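Local structure of pectate lyase (Paenibacillus sp. 0602, 5GT5) at residues Thr37-Ala40 / Leu41-Lys45. The protein cleaves polygalacturonate and partly methylated pectins by endo-acting elimination, probably with the help of calcium. The protein carries 1 engineered substitution. Numbering follows the deposited sequence.
Sequences TDLA and LALKK
Leu43 N gives its hydrogen to Leu39 O over 2.9 Å, a bond that belongs to a short alpha-helix packed against the first strands of the parallel beta-helix typical of polysaccharide lyase family 1. Two more i to i+4 bonds precede it: Leu41 N to Thr37 O, at 2.9 Å, and Ala42 N to Asp38 O. The same spacing puts Leu39 and Leu43 on one face, where their side chains meet obliquely, CD1 of Leu39 lying 3.6 Å from CD1 of Leu43. With CG anti to the backbone N (chi1 -170°) and thus beside the carbonyl carbon, the end of Leu39 turns back and CD1 can meet Leu43. Both leucines suit this buried face, for they also touch Val52 of the neighbouring strand; an alanine in place of Leu43 would probably leave Leu39 CD1 without this partner and open a gap beside Val52 and Val96. Ala42, short enough for the helix to lie close, touches Val52 too. Asp38 suits the first turn: its N is bound by Asn35 OD1, and its OD2 takes the Tyr34 N-H. On the exposed side, Leu41 folds back over the backbone, its CG 3.4 Å from Thr37 O.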
loop_
_atom_site.group_PDB
_atom_site.type_symbol
_atom_site.label_atom_id
_atom_site.label_comp_id
_atom_site.label_asym_id
_atom_site.label_seq_id
_atom_site.Cartn_x
_atom_site.Cartn_y
_atom_site.Cartn_z
ATOM N N THR A 37 -24.608 10.260 15.653
ATOM C CA THR A 37 -23.706 10.132 16.808
ATOM C C THR A 37 -22.978 8.790 16.814
ATOM O O THR A 37 -21.769 8.752 17.039
ATOM C CB THR A 37 -24.466 10.310 18.113
ATOM O OG1 THR A 37 -25.132 11.579 18.089
ATOM C CG2 THR A 37 -23.504 10.284 19.301
ATOM N N ASP A 38 -23.705 7.711 16.532
ATOM C CA ASP A 38 -23.097 6.392 16.365
ATOM C C ASP A 38 -22.019 6.447 15.304
ATOM O O ASP A 38 -20.941 5.898 15.492
ATOM C CB ASP A 38 -24.113 5.334 15.927
ATOM C CG ASP A 38 -25.211 5.087 16.944
ATOM O OD1 ASP A 38 -25.038 5.351 18.171
ATOM O OD2 ASP A 38 -26.261 4.598 16.480
ATOM N N LEU A 39 -22.280 7.129 14.189
ATOM C CA LEU A 39 -21.286 7.183 13.126
ATOM C C LEU A 39 -20.052 7.969 13.578
ATOM O O LEU A 39 -18.905 7.574 13.302
ATOM C CB LEU A 39 -21.883 7.837 11.888
ATOM C CG LEU A 39 -21.014 7.733 10.619
ATOM C CD1 LEU A 39 -20.799 6.286 10.224
ATOM C CD2 LEU A 39 -21.685 8.489 9.454
ATOM N N ALA A 40 -20.279 9.094 14.243
ATOM C CA ALA A 40 -19.195 9.914 14.732
ATOM C C ALA A 40 -18.305 9.154 15.705
ATOM O O ALA A 40 -17.069 9.262 15.661
ATOM C CB ALA A 40 -19.716 11.155 15.364
ATOM N N LEU A 41 -18.922 8.369 16.579
ATOM C CA LEU A 41 -18.132 7.582 17.514
ATOM C C LEU A 41 -17.352 6.481 16.815
ATOM O O LEU A 41 -16.181 6.261 17.140
ATOM C CB LEU A 41 -19.030 6.983 18.588
ATOM C CG LEU A 41 -19.612 8.001 19.570
ATOM C CD1 LEU A 41 -20.634 7.321 20.511
ATOM C CD2 LEU A 41 -18.507 8.673 20.369
ATOM N N ALA A 42 -17.969 5.818 15.835
ATOM C CA ALA A 42 -17.340 4.710 15.126
ATOM C C ALA A 42 -16.159 5.152 14.262
ATOM O O ALA A 42 -15.153 4.438 14.189
ATOM C CB ALA A 42 -18.360 4.016 14.267
ATOM N N LEU A 43 -16.293 6.316 13.608
ATOM C CA LEU A 43 -15.302 6.773 12.629
ATOM C C LEU A 43 -14.309 7.790 13.182
ATOM O O LEU A 43 -13.508 8.346 12.437
ATOM C CB LEU A 43 -15.986 7.299 11.361
ATOM C CG LEU A 43 -16.686 6.217 10.556
ATOM C CD1 LEU A 43 -17.322 6.915 9.339
ATOM C CD2 LEU A 43 -15.739 5.073 10.116
ATOM N N LYS A 44 -14.345 8.023 14.491
ATOM C CA LYS A 44 -13.363 8.903 15.159
ATOM C C LYS A 44 -11.966 8.342 14.945
ATOM O O LYS A 44 -11.777 7.124 15.036
ATOM C CB LYS A 44 -13.656 9.001 16.666
ATOM C CG LYS A 44 -12.824 10.067 17.380
ATOM C CD LYS A 44 -13.258 10.186 18.846
ATOM C CE LYS A 44 -12.429 11.231 19.584
ATOM N NZ LYS A 44 -12.660 12.580 19.054
ATOM N N LYS A 45 -11.013 9.210 14.625
ATOM C CA LYS A 45 -9.631 8.759 14.417
ATOM C C LYS A 45 -9.164 7.906 15.596
ATOM O O LYS A 45 -9.401 8.234 16.766
ATOM C CB LYS A 45 -8.712 9.976 14.217
ATOM C CG LYS A 45 -7.263 9.635 13.935
ATOM C CD LYS A 45 -6.469 10.936 13.745
ATOM C CE LYS A 45 -4.967 10.657 13.663
ATOM N NZ LYS A 45 -4.166 11.923 13.693
#